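Local coordinates for protein DNA polymerase III subunit beta (Pseudomonas aeruginosa, PDB 4TSZ) that tethers DNA polymerases and other proteins to DNA as a sliding clamp, making replication processive, at residues 216-221 with 225-230; 9-14 with 78-83; 249-254 with 360-365. All coordinates share one frame; numbering follows the deposited sequence.

Contact 1: 216-221 with 225-230; sequences VGIVLG and IRATTG
Ala227 sits at the middle of the apolar side of this strand pair, its CB met by Ile218 CD1 at 3.7 Å and by Val216 CG2 at 3.8 Å from the neighbouring strand. Ile218 reaches it because CG1 lies beside the backbone N (chi1 -59°) and the chain bends again at chi2, which brings CD1 over toward the alanine. Further along the same face Leu220 and Ile225 run side by side and point the same way, with Leu220 CD2 3.7 Å from Ile225 CD1. The extended Ile225 side chain continues onto Val197, while Leu220 leans on His193 and Val195 and Ile218 on Leu136 of helix 133-141, so this face is buried within the domain.

Between the two faces runs the backbone ladder. Gly217 pairs with Thr228, and Val219 with Arg226, each through two reciprocal N-H to O bonds; Gly217 N to Thr228 O measures 2.9 Å. CA-H groups of Ile218 and Ala227 add short contacts to carbonyl oxygens across the gap.

On the other face Arg226 lies alongside Val219. Its chain folds at chi3 (75°), laying the guanidinium obliquely by the methyl, NH2 3.7 Å from Val219 CG2, while NH1 forms a salt bridge with Glu122. The whole is an antiparallel beta hairpin, continued by strands 125-132 and 232-237 in the antiparallel eight-strand sheet that the central domain shares with the N-terminal domain, as in the DNA clamp fold.

Contact 2: 9-14 with 78-83; sequences EALLKP and DICKSL
Cys80 and the neighbouring leucines Leu11 and Leu12 make the sulfur and apolar part of this helix-helix contact. The thiol of Cys80 is swung anti to its own backbone nitrogen (chi1 -164°), which carries SG into the join between the two leucines. Leu11 lies along the sulfur from CB to CD2, closest at CD2, 3.8 Å from Cys80 SG. Leu12 meets the sulfur close to its own backbone, with CB 3.8 Å from Cys80 SG; in addition its backbone N is 3.7 Å from the sulfur, a van der Waals approach and not a hydrogen bond.

A second kind of contact uses the aliphatic part of a charged residue. Leu12 CD1 rides over the backbone of the second helix, 3.7 Å from Lys81 N, and both its methyls lie 3.9 Å from Lys81 CG. The two side chains cross at about a right angle.

The axes of the short helical segments 9-14 and 78-82 approach to 9.5 Å, with 138° between their directions. They belong to the two helices of the N-terminal clamp domain, the pair that in beta clamps lies on the inner, DNA-facing side of the ring with sheets behind. Here Leu11 reaches Leu43, Leu45, Ile89 and Ile91 on those sheets, and Cys80 also touches Ile89 and Leu15.

Polar links lie round the margin. Glu9 OE2 accepts a hydrogen bond from Asp86 N, and Lys81 O accepts one from Arg8 NH2. At the end of helix 73-82, Ser82 O is hydrogen-bonded to Arg271 NH1 of the second subunit, whose Ile274 packs on Asp78, Ile79 and Ser82.

Contact 3: 249-254 with 360-365; sequences VLPRGG and AYVVMP
Val362 presents both its methyls to the loop 249-254, and Pro251 reaches straight toward them. The ring atom Pro251 CD is equidistant from the two, 3.8 Å from Val362 CG1 and 3.8 Å from Val362 CG2, and so sits across the fork of the valine. With CG1 anti to the backbone nitrogen (chi1 -176°), the second methyl is turned beside that nitrogen, where it also meets Leu250. Leu250 comes at about a right angle to the valine, touching with one methyl: Leu250 CD2 is 3.8 Å from Val362 CG2. On its other flank Leu250 offers CB to the guanidinium of Arg252, centred over one face, while Arg252 NH2 forms a salt bridge with Glu247 OE2.

Around this small cluster, Leu178 and Met180 lie against Leu250, and Leu350 touches both Pro251 and Val362. The bound peptide packs an apolar side chain on Val362; modified side chains pack on Val249 and on Pro365, whose backbone the peptide also hydrogen-bonds. No hydrogen bond joins the loop to the strand, so the contact rests on apolar surface alone, consistent with a greasy wall for the peptide-binding pocket of the clamp.

Overall arrangement
Contact 2 comes first along the chain, in the N-terminal domain, followed by contact 1 in the central domain and contact 3 in the C-terminal domain, each closing before the next opens. Their centres lie about 26 Å (contacts 1 and 2), 32 Å (1 and 3) and 48 Å (2 and 3) apart, and none touches another. The hairpin of contact 1 belongs to an eight-strand sheet completed by strands of the N-terminal domain; strand 359-363 of contact 3 sits in the equivalent sheet shared by the central and C-terminal domains. Contacts 2 and 3 lie on opposite sides of the chain's centre, one by a subunit interface, the other at the peptide site.

Contact 1: 216-221 with 225-230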
# COMPACT_ATOMS: atom_id res chain seq x y z
N VAL E 216 -21.63 -3.65 22.28
CA VAL E 216 -20.76 -2.60 22.81
C VAL E 216 -21.54 -1.73 23.82
O VAL E 216 -22.66 -1.32 23.56
CB VAL E 216 -20.01 -1.78 21.71
CG1 VAL E 216 -20.97 -1.07 20.76
CG2 VAL E 216 -18.99 -0.81 22.31
N GLY E 217 -20.93 -1.52 24.98
CA GLY E 217 -21.48 -0.65 26.01
C GLY E 217 -20.99 0.76 25.76
O GLY E 217 -19.78 0.97 25.62
N ILE E 218 -21.92 1.72 25.66
CA ILE E 218 -21.59 3.12 25.40
C ILE E 218 -21.90 3.99 26.61
O ILE E 218 -22.96 3.85 27.21
CB ILE E 218 -22.29 3.67 24.11
CG1 ILE E 218 -21.92 2.86 22.84
CG2 ILE E 218 -22.08 5.19 23.92
CD1 ILE E 218 -20.45 2.88 22.41
N VAL E 219 -20.97 4.92 26.93
CA VAL E 219 -21.16 5.91 27.98
C VAL E 219 -20.92 7.27 27.33
O VAL E 219 -19.87 7.51 26.74
CB VAL E 219 -20.28 5.70 29.26
CG1 VAL E 219 -20.49 6.84 30.27
CG2 VAL E 219 -20.54 4.35 29.91
N LEU E 220 -21.92 8.14 27.44
CA LEU E 220 -21.83 9.51 26.96
C LEU E 220 -21.66 10.41 28.17
O LEU E 220 -22.52 10.41 29.06
CB LEU E 220 -23.07 9.93 26.13
CG LEU E 220 -23.37 9.16 24.84
CD1 LEU E 220 -24.52 9.81 24.09
CD2 LEU E 220 -22.14 9.06 23.91
N GLY E 221 -20.53 11.10 28.23
CA GLY E 221 -20.21 12.05 29.29
C GLY E 221 -20.21 13.45 28.73
O GLY E 221 -20.37 13.62 27.52
N ILE E 225 -16.47 10.12 25.54
CA ILE E 225 -17.26 8.99 25.06
C ILE E 225 -16.47 7.73 25.43
O ILE E 225 -15.25 7.70 25.25
CB ILE E 225 -17.69 9.03 23.56
CG1 ILE E 225 -18.56 7.77 23.21
CG2 ILE E 225 -16.47 9.18 22.60
CD1 ILE E 225 -19.29 7.77 21.88
N ARG E 226 -17.16 6.71 25.96
CA ARG E 226 -16.54 5.44 26.30
C ARG E 226 -17.27 4.29 25.60
O ARG E 226 -18.50 4.26 25.60
CB ARG E 226 -16.48 5.22 27.82
CG ARG E 226 -15.50 4.13 28.23
CD ARG E 226 -15.53 3.84 29.72
NE ARG E 226 -16.71 3.06 30.09
CZ ARG E 226 -17.09 2.82 31.34
NH1 ARG E 226 -16.39 3.32 32.36
NH2 ARG E 226 -18.18 2.11 31.59
N ALA E 227 -16.51 3.38 25.00
CA ALA E 227 -17.02 2.19 24.32
C ALA E 227 -16.30 0.97 24.90
O ALA E 227 -15.07 0.92 24.87
CB ALA E 227 -16.79 2.29 22.82
N THR E 228 -17.06 0.03 25.48
CA THR E 228 -16.54 -1.18 26.13
C THR E 228 -17.06 -2.45 25.45
O THR E 228 -18.26 -2.55 25.21
CB THR E 228 -16.88 -1.15 27.65
OG1 THR E 228 -16.49 0.10 28.20
CG2 THR E 228 -16.23 -2.28 28.42
N THR E 229 -16.16 -3.41 25.16
CA THR E 229 -16.51 -4.71 24.55
C THR E 229 -16.05 -5.93 25.38
O THR E 229 -16.17 -7.07 24.92
CB THR E 229 -15.99 -4.82 23.11
OG1 THR E 229 -14.56 -4.85 23.15
CG2 THR E 229 -16.53 -3.74 22.17
N GLY E 230 -15.52 -5.70 26.57
CA GLY E 230 -15.06 -6.79 27.43
C GLY E 230 -13.61 -7.16 27.20
O GLY E 230 -12.89 -7.49 28.15

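Contact 2: 9-14 with 78-83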
# COMPACT_ATOMS: atom_id res chain seq x y z
N GLU E 9 -0.04 -15.42 21.50
CA GLU E 9 -1.31 -14.97 20.92
C GLU E 9 -2.18 -14.21 21.90
O GLU E 9 -2.85 -13.26 21.48
CB GLU E 9 -2.07 -16.14 20.27
CG GLU E 9 -1.36 -16.75 19.05
CD GLU E 9 -0.11 -17.57 19.33
OE1 GLU E 9 0.05 -18.03 20.49
OE2 GLU E 9 0.71 -17.73 18.41
N ALA E 10 -2.16 -14.60 23.18
CA ALA E 10 -2.93 -13.94 24.25
C ALA E 10 -2.42 -12.52 24.49
O ALA E 10 -3.23 -11.63 24.73
CB ALA E 10 -2.85 -14.76 25.53
N LEU E 11 -1.09 -12.30 24.39
CA LEU E 11 -0.47 -10.99 24.55
C LEU E 11 -0.63 -10.17 23.27
O LEU E 11 -0.94 -8.97 23.35
CB LEU E 11 1.02 -11.13 24.93
CG LEU E 11 1.85 -9.83 25.07
CD1 LEU E 11 1.32 -8.93 26.20
CD2 LEU E 11 3.32 -10.13 25.25
N LEU E 12 -0.41 -10.80 22.11
CA LEU E 12 -0.47 -10.15 20.80
C LEU E 12 -1.79 -9.45 20.48
O LEU E 12 -1.74 -8.32 20.00
CB LEU E 12 -0.06 -11.12 19.68
CG LEU E 12 0.29 -10.54 18.31
CD1 LEU E 12 1.47 -9.56 18.40
CD2 LEU E 12 0.59 -11.64 17.32
N LYS E 13 -2.94 -10.10 20.75
CA LYS E 13 -4.27 -9.53 20.47
C LYS E 13 -4.47 -8.13 21.10
O LYS E 13 -4.58 -7.17 20.32
CB LYS E 13 -5.41 -10.52 20.76
N PRO E 14 -4.43 -7.95 22.45
CA PRO E 14 -4.58 -6.59 23.01
C PRO E 14 -3.43 -5.64 22.68
O PRO E 14 -3.66 -4.45 22.51
CB PRO E 14 -4.67 -6.85 24.52
CG PRO E 14 -3.98 -8.13 24.73
CD PRO E 14 -4.29 -8.95 23.53
N ASP E 78 6.30 -5.90 17.95
CA ASP E 78 7.15 -6.51 16.93
C ASP E 78 7.88 -7.75 17.45
O ASP E 78 7.99 -8.73 16.72
CB ASP E 78 8.15 -5.50 16.34
CG ASP E 78 7.53 -4.42 15.45
OD1 ASP E 78 6.35 -4.57 15.07
OD2 ASP E 78 8.23 -3.44 15.15
N ILE E 79 8.33 -7.71 18.73
CA ILE E 79 8.99 -8.84 19.37
C ILE E 79 7.96 -9.98 19.51
O ILE E 79 8.23 -11.10 19.08
CB ILE E 79 9.64 -8.43 20.72
CG1 ILE E 79 10.95 -7.64 20.49
CG2 ILE E 79 9.87 -9.64 21.64
CD1 ILE E 79 11.33 -6.71 21.63
N CYS E 80 6.77 -9.65 20.05
CA CYS E 80 5.66 -10.59 20.23
C CYS E 80 5.26 -11.26 18.90
O CYS E 80 5.22 -12.49 18.83
CB CYS E 80 4.47 -9.90 20.90
SG CYS E 80 3.24 -11.03 21.59
N LYS E 81 5.05 -10.46 17.82
CA LYS E 81 4.70 -10.95 16.49
C LYS E 81 5.79 -11.87 15.88
O LYS E 81 5.46 -12.88 15.25
CB LYS E 81 4.45 -9.77 15.53
CG LYS E 81 3.06 -9.77 14.89
CD LYS E 81 2.81 -8.52 14.04
CE LYS E 81 2.46 -7.28 14.84
NZ LYS E 81 1.90 -6.20 13.99
N SER E 82 7.07 -11.53 16.10
CA SER E 82 8.22 -12.27 15.58
C SER E 82 8.52 -13.59 16.31
O SER E 82 9.26 -14.43 15.79
CB SER E 82 9.46 -11.38 15.57
OG SER E 82 9.85 -11.09 16.91
N LEU E 83 7.97 -13.77 17.52
CA LEU E 83 8.19 -14.98 18.31
C LEU E 83 7.48 -16.20 17.70
O LEU E 83 6.48 -16.01 17.00
CB LEU E 83 7.76 -14.76 19.77
CG LEU E 83 8.76 -13.98 20.63
CD1 LEU E 83 8.14 -13.59 21.94
CD2 LEU E 83 10.05 -14.74 20.84

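Contact 3: 249-254 with 360-365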
# COMPACT_ATOMS: atom_id res chain seq x y z
N VAL E 249 -30.63 22.81 7.26
CA VAL E 249 -30.03 22.71 5.92
C VAL E 249 -30.49 21.51 5.09
O VAL E 249 -30.13 21.41 3.91
CB VAL E 249 -28.49 22.94 5.88
CG1 VAL E 249 -28.12 24.29 6.49
CG2 VAL E 249 -27.73 21.80 6.54
N LEU E 250 -31.29 20.60 5.69
CA LEU E 250 -31.82 19.43 4.97
C LEU E 250 -32.88 19.90 3.96
O LEU E 250 -33.81 20.61 4.35
CB LEU E 250 -32.39 18.38 5.94
CG LEU E 250 -31.44 17.83 7.04
CD1 LEU E 250 -32.15 16.87 7.97
CD2 LEU E 250 -30.21 17.17 6.44
N PRO E 251 -32.71 19.60 2.64
CA PRO E 251 -33.69 20.07 1.65
C PRO E 251 -35.06 19.40 1.82
O PRO E 251 -35.15 18.18 1.92
CB PRO E 251 -32.99 19.77 0.31
CG PRO E 251 -32.09 18.64 0.60
CD PRO E 251 -31.63 18.82 2.01
N ARG E 252 -36.12 20.21 1.92
CA ARG E 252 -37.46 19.69 2.17
C ARG E 252 -38.40 19.62 0.97
O ARG E 252 -39.12 18.63 0.81
CB ARG E 252 -38.14 20.42 3.35
CG ARG E 252 -37.29 20.66 4.62
CD ARG E 252 -37.10 19.42 5.47
NE ARG E 252 -36.35 19.70 6.69
CZ ARG E 252 -35.96 18.77 7.56
NH1 ARG E 252 -36.26 17.50 7.36
NH2 ARG E 252 -35.30 19.12 8.66
N GLY E 253 -38.44 20.68 0.17
CA GLY E 253 -39.37 20.78 -0.96
C GLY E 253 -39.01 20.16 -2.30
O GLY E 253 -39.68 20.48 -3.29
N GLY E 254 -37.99 19.30 -2.33
CA GLY E 254 -37.50 18.64 -3.55
C GLY E 254 -38.58 18.07 -4.45
O GLY E 254 -39.22 17.07 -4.11
N ALA E 360 -29.45 9.61 4.79
CA ALA E 360 -29.74 10.81 4.01
C ALA E 360 -28.43 11.55 3.71
O ALA E 360 -27.59 11.72 4.59
CB ALA E 360 -30.73 11.71 4.73
N TYR E 361 -28.25 11.93 2.45
CA TYR E 361 -27.04 12.60 1.97
C TYR E 361 -27.40 13.87 1.26
O TYR E 361 -28.26 13.88 0.40
CB TYR E 361 -26.22 11.67 1.07
CG TYR E 361 -25.91 10.36 1.75
CD1 TYR E 361 -24.84 10.24 2.63
CD2 TYR E 361 -26.76 9.26 1.60
CE1 TYR E 361 -24.60 9.06 3.32
CE2 TYR E 361 -26.52 8.07 2.29
CZ TYR E 361 -25.44 7.97 3.15
OH TYR E 361 -25.18 6.79 3.81
N VAL E 362 -26.75 14.97 1.65
CA VAL E 362 -27.01 16.30 1.10
C VAL E 362 -25.75 16.80 0.40
O VAL E 362 -24.68 16.74 0.99
CB VAL E 362 -27.50 17.26 2.21
CG1 VAL E 362 -27.86 18.62 1.64
CG2 VAL E 362 -28.68 16.66 2.98
N VAL E 363 -25.87 17.22 -0.87
CA VAL E 363 -24.73 17.74 -1.62
C VAL E 363 -25.09 19.10 -2.19
O VAL E 363 -25.98 19.18 -3.04
CB VAL E 363 -24.20 16.77 -2.73
CG1 VAL E 363 -22.93 17.33 -3.38
CG2 VAL E 363 -23.92 15.37 -2.18
N MET E 364 -24.38 20.17 -1.78
CA MET E 364 -24.58 21.50 -2.35
C MET E 364 -24.00 21.50 -3.77
O MET E 364 -22.93 20.92 -4.00
CB MET E 364 -23.89 22.61 -1.53
CG MET E 364 -24.70 23.11 -0.35
SD MET E 364 -26.41 23.66 -0.72
CE MET E 364 -26.10 25.25 -1.43
N PRO E 365 -24.69 22.13 -4.74
CA PRO E 365 -24.15 22.17 -6.10
C PRO E 365 -23.00 23.17 -6.29
O PRO E 365 -22.57 23.84 -5.34
CB PRO E 365 -25.38 22.56 -6.94
CG PRO E 365 -26.19 23.40 -6.04
CD PRO E 365 -25.98 22.85 -4.65